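PDB 1YHT: DspB from Aggregatibacter actinomycetemcomitans, which is a biofilm-releasing family 20 glycoside hydrolase that probably removes terminal N-acetylhexosamine units from polysaccharide. Local coordinates for residues A292-D297 against K347-A352; L277-K282 against A325-W330. All coordinates share one frame; numbering follows the deposited sequence.

Interaction 1 (A292-D297 against K347-A352); sequences AFAAKD and KSLLEA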
ATOM      1  N   ALA A 292      -9.055  20.841   2.455  1.00 16.14           N
ATOM      2  CA  ALA A 292     -10.043  21.177   3.478  1.00 15.01           C
ATOM      3  C   ALA A 292     -11.426  20.723   3.044  1.00 15.29           C
ATOM      4  O   ALA A 292     -12.188  20.126   3.810  1.00 13.47           O
ATOM      5  CB  ALA A 292     -10.017  22.665   3.760  1.00 16.04           C
ATOM      6  N   PHE A 293     -11.752  20.987   1.789  1.00 15.56           N
ATOM      7  CA  PHE A 293     -13.053  20.603   1.267  1.00 15.88           C
ATOM      8  C   PHE A 293     -13.207  19.099   1.268  1.00 15.16           C
ATOM      9  O   PHE A 293     -14.274  18.590   1.639  1.00 15.64           O
ATOM     10  CB  PHE A 293     -13.277  21.190  -0.141  1.00 16.86           C
ATOM     11  CG  PHE A 293     -14.440  20.551  -0.873  1.00 16.89           C
ATOM     12  CD1 PHE A 293     -15.736  21.009  -0.686  1.00 18.32           C
ATOM     13  CD2 PHE A 293     -14.234  19.466  -1.702  1.00 17.03           C
ATOM     14  CE1 PHE A 293     -16.798  20.400  -1.367  1.00 18.35           C
ATOM     15  CE2 PHE A 293     -15.284  18.853  -2.343  1.00 18.87           C
ATOM     16  CZ  PHE A 293     -16.569  19.316  -2.161  1.00 15.57           C
ATOM     17  N   ALA A 294     -12.142  18.377   0.885  1.00 14.32           N
ATOM     18  CA  ALA A 294     -12.180  16.899   0.882  1.00 13.28           C
ATOM     19  C   ALA A 294     -12.624  16.330   2.217  1.00 12.73           C
ATOM     20  O   ALA A 294     -13.403  15.375   2.265  1.00 12.50           O
ATOM     21  CB  ALA A 294     -10.829  16.303   0.471  1.00 12.94           C
ATOM     22  N   ALA A 295     -12.130  16.916   3.300  1.00 12.42           N
ATOM     23  CA  ALA A 295     -12.499  16.464   4.626  1.00 12.06           C
ATOM     24  C   ALA A 295     -14.010  16.673   4.852  1.00 11.91           C
ATOM     25  O   ALA A 295     -14.704  15.789   5.308  1.00 10.14           O
ATOM     26  CB  ALA A 295     -11.680  17.181   5.665  1.00 12.41           C
ATOM     27  N   LYS A 296     -14.510  17.854   4.506  1.00 12.71           N
ATOM     28  CA  LYS A 296     -15.926  18.151   4.713  1.00 13.25           C
ATOM     29  C   LYS A 296     -16.797  17.235   3.857  1.00 12.46           C
ATOM     30  O   LYS A 296     -17.847  16.789   4.293  1.00 12.70           O
ATOM     31  CB  LYS A 296     -16.218  19.631   4.410  1.00 13.78           C
ATOM     32  CG  LYS A 296     -15.753  20.534   5.525  1.00 17.57           C
ATOM     33  CD  LYS A 296     -15.734  21.986   5.114  1.00 20.18           C
ATOM     34  CE  LYS A 296     -15.517  22.887   6.358  1.00 23.61           C
ATOM     35  NZ  LYS A 296     -15.996  24.282   6.090  1.00 26.93           N
ATOM     36  N   ASP A 297     -16.306  16.935   2.664  1.00 13.10           N
ATOM     37  CA  ASP A 297     -17.006  16.073   1.695  1.00 14.29           C
ATOM     38  C   ASP A 297     -17.140  14.646   2.241  1.00 14.81           C
ATOM     39  O   ASP A 297     -18.219  14.066   2.200  1.00 15.45           O
ATOM     40  CB  ASP A 297     -16.293  16.132   0.329  1.00 14.45           C
ATOM     41  CG  ASP A 297     -17.062  15.410  -0.799  1.00 15.07           C
ATOM     42  OD1 ASP A 297     -18.288  15.556  -0.884  1.00 12.03           O
ATOM     43  OD2 ASP A 297     -16.406  14.721  -1.606  1.00 17.33           O
ATOM     44  N   LYS A 347      -4.558  16.562   7.544  1.00 11.18           N
ATOM     45  CA  LYS A 347      -4.955  16.200   8.899  1.00 11.85           C
ATOM     46  C   LYS A 347      -6.472  16.123   9.073  1.00 11.58           C
ATOM     47  O   LYS A 347      -6.981  15.180   9.628  1.00 10.43           O
ATOM     48  CB  LYS A 347      -4.365  17.220   9.895  1.00 12.47           C
ATOM     49  CG  LYS A 347      -4.208  16.788  11.323  1.00 14.81           C
ATOM     50  CD  LYS A 347      -3.361  17.844  12.096  1.00 17.50           C
ATOM     51  CE  LYS A 347      -2.352  17.278  13.183  1.00 22.80           C
ATOM     52  NZ  LYS A 347      -0.807  17.118  12.862  1.00 17.40           N
ATOM     53  N   SER A 348      -7.180  17.164   8.652  1.00 10.78           N
ATOM     54  CA  SER A 348      -8.631  17.179   8.781  1.00 11.53           C
ATOM     55  C   SER A 348      -9.263  15.971   8.076  1.00 11.11           C
ATOM     56  O   SER A 348     -10.186  15.367   8.575  1.00 10.88           O
ATOM     57  CB  SER A 348      -9.190  18.485   8.202  1.00 11.74           C
ATOM     58  OG  SER A 348      -8.778  19.581   9.035  1.00 13.94           O
ATOM     59  N   LEU A 349      -8.724  15.617   6.909  1.00 11.58           N
ATOM     60  CA  LEU A 349      -9.291  14.563   6.106  1.00 11.40           C
ATOM     61  C   LEU A 349      -9.011  13.223   6.758  1.00 11.17           C
ATOM     62  O   LEU A 349      -9.864  12.327   6.791  1.00 11.80           O
ATOM     63  CB  LEU A 349      -8.723  14.668   4.694  1.00 11.56           C
ATOM     64  CG  LEU A 349      -9.026  13.531   3.716  1.00 10.65           C
ATOM     65  CD1 LEU A 349     -10.509  13.311   3.528  1.00 12.69           C
ATOM     66  CD2 LEU A 349      -8.344  13.833   2.365  1.00 10.23           C
ATOM     67  N   LEU A 350      -7.800  13.064   7.276  1.00 10.38           N
ATOM     68  CA  LEU A 350      -7.455  11.810   7.950  1.00 10.65           C
ATOM     69  C   LEU A 350      -8.294  11.596   9.201  1.00  9.68           C
ATOM     70  O   LEU A 350      -8.771  10.501   9.451  1.00 10.42           O
ATOM     71  CB  LEU A 350      -5.941  11.785   8.294  1.00 10.69           C
ATOM     72  CG  LEU A 350      -5.452  10.546   9.061  1.00  9.65           C
ATOM     73  CD1 LEU A 350      -5.781   9.204   8.351  1.00 11.42           C
ATOM     74  CD2 LEU A 350      -3.970  10.655   9.400  1.00 11.70           C
ATOM     75  N   GLU A 351      -8.463  12.653   9.997  1.00 10.74           N
ATOM     76  CA  GLU A 351      -9.375  12.626  11.144  1.00 11.53           C
ATOM     77  C   GLU A 351     -10.791  12.207  10.774  1.00 10.31           C
ATOM     78  O   GLU A 351     -11.390  11.374  11.436  1.00 11.43           O
ATOM     79  CB  GLU A 351      -9.413  13.991  11.869  1.00 11.10           C
ATOM     80  CG  GLU A 351      -8.111  14.323  12.546  1.00 16.67           C
ATOM     81  CD  GLU A 351      -8.076  15.743  13.109  1.00 19.32           C
ATOM     82  OE1 GLU A 351      -9.055  16.513  12.899  1.00 19.71           O
ATOM     83  OE2 GLU A 351      -7.077  16.037  13.781  1.00 23.09           O
ATOM     84  N   ALA A 352     -11.319  12.816   9.728  1.00 11.78           N
ATOM     85  CA  ALA A 352     -12.685  12.537   9.227  1.00 11.56           C
ATOM     86  C   ALA A 352     -12.852  11.070   8.820  1.00 10.90           C
ATOM     87  O   ALA A 352     -13.822  10.444   9.150  1.00 10.90           O
ATOM     88  CB  ALA A 352     -12.986  13.405   8.024  1.00 11.23           C
TER

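Interaction 2 (L277-K282 against A325-W330); sequences LYIVPK and AALSIW. With ACY (acetic acid), chain B.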
ATOM      1  N   LEU A 277     -11.425   8.302  -0.470  1.00 10.19           N
ATOM      2  CA  LEU A 277     -10.357   7.955   0.436  1.00 10.14           C
ATOM      3  C   LEU A 277      -8.966   7.988  -0.163  1.00  9.17           C
ATOM      4  O   LEU A 277      -8.010   7.745   0.561  1.00  9.22           O
ATOM      5  CB  LEU A 277     -10.639   6.602   1.091  1.00  9.48           C
ATOM      6  CG  LEU A 277     -12.003   6.435   1.758  1.00 11.36           C
ATOM      7  CD1 LEU A 277     -12.143   5.067   2.316  1.00 10.05           C
ATOM      8  CD2 LEU A 277     -12.299   7.448   2.860  1.00 13.88           C
ATOM      9  N   TYR A 278      -8.842   8.299  -1.445  1.00  8.90           N
ATOM     10  CA  TYR A 278      -7.531   8.610  -2.053  1.00  9.28           C
ATOM     11  C   TYR A 278      -7.399  10.116  -2.133  1.00 10.23           C
ATOM     12  O   TYR A 278      -8.347  10.804  -2.524  1.00  8.64           O
ATOM     13  CB  TYR A 278      -7.418   8.078  -3.479  1.00  9.73           C
ATOM     14  CG  TYR A 278      -7.050   6.624  -3.611  1.00 10.07           C
ATOM     15  CD1 TYR A 278      -7.240   5.713  -2.562  1.00 11.13           C
ATOM     16  CD2 TYR A 278      -6.569   6.136  -4.819  1.00 12.00           C
ATOM     17  CE1 TYR A 278      -6.912   4.401  -2.705  1.00  9.96           C
ATOM     18  CE2 TYR A 278      -6.288   4.800  -4.971  1.00 10.67           C
ATOM     19  CZ  TYR A 278      -6.425   3.946  -3.918  1.00 11.32           C
ATOM     20  OH  TYR A 278      -6.046   2.613  -4.080  1.00  7.38           O
ATOM     21  N   ILE A 279      -6.221  10.609  -1.743  1.00 10.43           N
ATOM     22  CA  ILE A 279      -5.837  11.974  -2.060  1.00 10.73           C
ATOM     23  C   ILE A 279      -4.467  11.924  -2.741  1.00 10.30           C
ATOM     24  O   ILE A 279      -3.568  11.164  -2.318  1.00 10.57           O
ATOM     25  CB  ILE A 279      -5.923  12.943  -0.801  1.00 10.20           C
ATOM     26  CG1 ILE A 279      -5.621  14.379  -1.225  1.00 12.21           C
ATOM     27  CG2 ILE A 279      -4.972  12.497   0.308  1.00 10.75           C
ATOM     28  CD1 ILE A 279      -6.190  15.432  -0.254  1.00 13.08           C
ATOM     29  N   VAL A 280      -4.301  12.750  -3.777  1.00  9.62           N
ATOM     30  CA  VAL A 280      -3.072  12.854  -4.539  1.00 10.57           C
ATOM     31  C   VAL A 280      -2.575  14.312  -4.472  1.00 11.53           C
ATOM     32  O   VAL A 280      -2.852  15.153  -5.351  1.00 11.08           O
ATOM     33  CB  VAL A 280      -3.263  12.343  -6.018  1.00 12.00           C
ATOM     34  CG1 VAL A 280      -1.931  12.124  -6.700  1.00 11.17           C
ATOM     35  CG2 VAL A 280      -4.099  11.000  -6.034  1.00 11.52           C
ATOM     36  N   PRO A 281      -1.852  14.632  -3.407  1.00 11.51           N
ATOM     37  CA  PRO A 281      -1.462  16.025  -3.271  1.00 12.59           C
ATOM     38  C   PRO A 281      -0.628  16.559  -4.429  1.00 13.02           C
ATOM     39  O   PRO A 281       0.282  15.898  -4.963  1.00 11.41           O
ATOM     40  CB  PRO A 281      -0.682  16.049  -1.951  1.00 11.95           C
ATOM     41  CG  PRO A 281      -1.237  14.872  -1.205  1.00 11.88           C
ATOM     42  CD  PRO A 281      -1.401  13.836  -2.259  1.00 11.21           C
ATOM     43  N   LYS A 282      -0.995  17.778  -4.805  1.00 15.05           N
ATOM     44  CA  LYS A 282      -0.331  18.502  -5.867  1.00 16.31           C
ATOM     45  C   LYS A 282      -0.326  19.978  -5.496  1.00 17.03           C
ATOM     46  O   LYS A 282      -1.363  20.545  -5.166  1.00 16.24           O
ATOM     47  CB  LYS A 282      -1.063  18.245  -7.183  1.00 16.69           C
ATOM     48  CG  LYS A 282      -0.435  18.901  -8.393  1.00 18.56           C
ATOM     49  CD  LYS A 282      -1.104  18.392  -9.674  1.00 19.40           C
ATOM     50  CE  LYS A 282      -0.926  19.358 -10.806  1.00 23.34           C
ATOM     51  NZ  LYS A 282       0.461  19.426 -11.252  1.00 24.83           N
ATOM     52  N   ALA A 325     -11.115   0.766   7.226  1.00  8.53           N
ATOM     53  CA  ALA A 325     -10.935   1.737   6.134  1.00  8.80           C
ATOM     54  C   ALA A 325      -9.668   2.492   6.329  1.00  9.00           C
ATOM     55  O   ALA A 325      -9.137   2.556   7.444  1.00 10.53           O
ATOM     56  CB  ALA A 325     -12.109   2.727   6.084  1.00  8.59           C
ATOM     57  N   ALA A 326      -9.154   3.054   5.253  1.00  9.93           N
ATOM     58  CA  ALA A 326      -7.975   3.925   5.347  1.00  9.23           C
ATOM     59  C   ALA A 326      -8.069   5.067   4.379  1.00  8.14           C
ATOM     60  O   ALA A 326      -8.652   4.923   3.309  1.00  9.27           O
ATOM     61  CB  ALA A 326      -6.733   3.134   5.075  1.00  9.43           C
ATOM     62  N   LEU A 327      -7.516   6.206   4.773  1.00  7.39           N
ATOM     63  CA  LEU A 327      -7.123   7.254   3.840  1.00  6.59           C
ATOM     64  C   LEU A 327      -5.807   6.858   3.198  1.00  7.17           C
ATOM     65  O   LEU A 327      -4.870   6.536   3.921  1.00  7.40           O
ATOM     66  CB  LEU A 327      -6.869   8.572   4.552  1.00  5.98           C
ATOM     67  CG  LEU A 327      -6.480   9.796   3.702  1.00  7.27           C
ATOM     68  CD1 LEU A 327      -7.597  10.281   2.823  1.00  9.11           C
ATOM     69  CD2 LEU A 327      -6.047  10.991   4.610  1.00  8.36           C
ATOM     70  N   SER A 328      -5.713   6.996   1.890  1.00  6.13           N
ATOM     71  CA  SER A 328      -4.474   6.806   1.153  1.00  7.05           C
ATOM     72  C   SER A 328      -3.964   8.141   0.591  1.00  7.43           C
ATOM     73  O   SER A 328      -4.682   8.838  -0.108  1.00  8.33           O
ATOM     74  CB  SER A 328      -4.719   5.801   0.008  1.00  6.56           C
ATOM     75  OG  SER A 328      -5.011   4.472   0.472  1.00  8.03           O
ATOM     76  N   ILE A 329      -2.723   8.505   0.919  1.00  7.15           N
ATOM     77  CA  ILE A 329      -2.090   9.700   0.404  1.00  7.55           C
ATOM     78  C   ILE A 329      -1.011   9.268  -0.556  1.00  6.32           C
ATOM     79  O   ILE A 329       0.059   8.819  -0.144  1.00  8.10           O
ATOM     80  CB  ILE A 329      -1.434  10.550   1.537  1.00  8.31           C
ATOM     81  CG1 ILE A 329      -2.446  10.870   2.651  1.00  8.71           C
ATOM     82  CG2 ILE A 329      -0.789  11.804   0.905  1.00 10.09           C
ATOM     83  CD1 ILE A 329      -1.876  11.665   3.882  1.00  7.74           C
ATOM     84  N   TRP A 330      -1.284   9.457  -1.834  1.00  7.18           N
ATOM     85  CA  TRP A 330      -0.448   9.033  -2.902  1.00  8.04           C
ATOM     86  C   TRP A 330       0.418  10.183  -3.360  1.00  9.12           C
ATOM     87  O   TRP A 330      -0.016  11.343  -3.371  1.00 10.15           O
ATOM     88  CB  TRP A 330      -1.252   8.500  -4.069  1.00  8.42           C
ATOM     89  CG  TRP A 330      -2.072   7.260  -3.760  1.00  8.23           C
ATOM     90  CD1 TRP A 330      -3.387   7.212  -3.510  1.00  7.80           C
ATOM     91  CD2 TRP A 330      -1.599   5.921  -3.710  1.00  7.37           C
ATOM     92  NE1 TRP A 330      -3.787   5.914  -3.291  1.00  9.42           N
ATOM     93  CE2 TRP A 330      -2.699   5.101  -3.403  1.00  7.94           C
ATOM     94  CE3 TRP A 330      -0.344   5.332  -3.884  1.00  7.48           C
ATOM     95  CZ2 TRP A 330      -2.592   3.727  -3.285  1.00  9.55           C
ATOM     96  CZ3 TRP A 330      -0.233   3.971  -3.744  1.00 10.46           C
ATOM     97  CH2 TRP A 330      -1.341   3.182  -3.445  1.00  9.03           C
TER
HETATM   98  C   ACY B 750      -3.723   1.168  -6.295  1.00  9.50           C
HETATM   99  O   ACY B 750      -4.526   2.110  -6.289  1.00  8.25           O
HETATM  100  OXT ACY B 750      -2.947   0.922  -7.256  1.00  8.39           O
HETATM  101  CH3 ACY B 750      -3.670   0.315  -5.073  1.00 10.06           C
HETATM  102  O   HOH W   1       0.716  13.270  -5.057  1.00  5.27           O

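Interaction 1 (A292-D297 against K347-A352)
S348 meets A295 where helix 339-358 runs beside helix 287-301, and the CB atoms of the two residues stand 3.8 Å apart. A serine fits here because it is small and sits at the exposed margin of the interface; its chi1 of -68° sets OG beside its own backbone N, and the contact to A295 is made by CB rather than by the hydroxyl. The methyl of A295 also presses on the backbone between S348 and the next residue, with CB 3.6 Å from the N of L349. The CA atoms of A295 and L349 are 4.0 Å apart, a spacing that an alanine allows because its side chain ends at CB.

L349 adds the longest side chain of the contact. Its CG lies anti to the backbone N (chi1 171°), and both methyls beyond it touch A294. There the two methyls divide their work: CD1 rests 3.8 Å from the carbonyl O of A294, whereas CD2 meets the CB of A294 at 4.0 Å. The leucine thus supplies apolar bulk next to two alanines that have little of their own, and it also touches V298, one turn further along helix 287-301. One turn after S348, A352 brings its CB to 4.0 Å from the carbonyl O of A295, while V298 and I299 of helix 287-301 continue the contact.

The axes of the two segments come within 7.9 Å and are inclined by only 14°, so the helices lie close and nearly parallel. Small residues at the interface permit this spacing, and neighbouring parallel helices of this kind form the outer layer of a (beta/alpha)8, or TIM, barrel.

Interaction 2 (L277-K282 against A325-W330)
Y278 and W330 form an edge-to-face aromatic pair. The indole brings NE1 over the centre of the phenol ring, 3.0 Å above its plane, and the two planes are inclined by 61°. An indole suits this place because its polar N-H edge can meet the electron-rich face of a tyrosine. At the far end of the phenol, Y278 OH donates a 2.7 Å hydrogen bond to atom O of a bound acetic acid molecule, probably taken up from the crystallisation liquor. With a glycerol near V280, this is consistent with a pocket.

Three backbone hydrogen bonds join the two segments in parallel register, Y278 beside S328 and I279 beside I329: S328 N to L277 O (2.8 Å), I279 N to S328 O and W330 N to I279 O. All are nearly straight. A water donates to both P281 O and W330 O, bridging the two segments just beyond the paired residues.

Apolar contacts cover the face carrying I279 and I329, which lie side by side, CG2 of I279 meeting CG1 of I329 at 3.8 Å; beta-branched residues favour extended backbone. P281 of the following loop crosses I329 at about a right angle, its CG against CG2.

In this TIM-barrel wall, helix 339-358 packs on I279 and I329 through L349 and T346. Y278 and W330 both touch W216 of strand 212-216, W330 also stacks edge-to-face with H53, and strand 18-24 pairs with the far side of strand 324-329.

Overall arrangement
The two contacts lie about 11 Å apart between centres, on the same side of the molecule, and together span successive layers of the barrel wall. Interaction 2 belongs to the parallel sheet, nearer the centre of the chain, and interaction 1 to the helices outside it. Along the chain their segments alternate: strand 278-279, helix 287-301, strand 324-329, helix 339-358. Helix 287-301 therefore lies on the connection between the two parallel strands. The layers meet where L349 CD2 packs on L327 CD1 and I279 CD1, and L350 also reaches L327. This apolar seam joins strand 324-329 and helix 339-358, the last in the chain, to strand 278-279 before them.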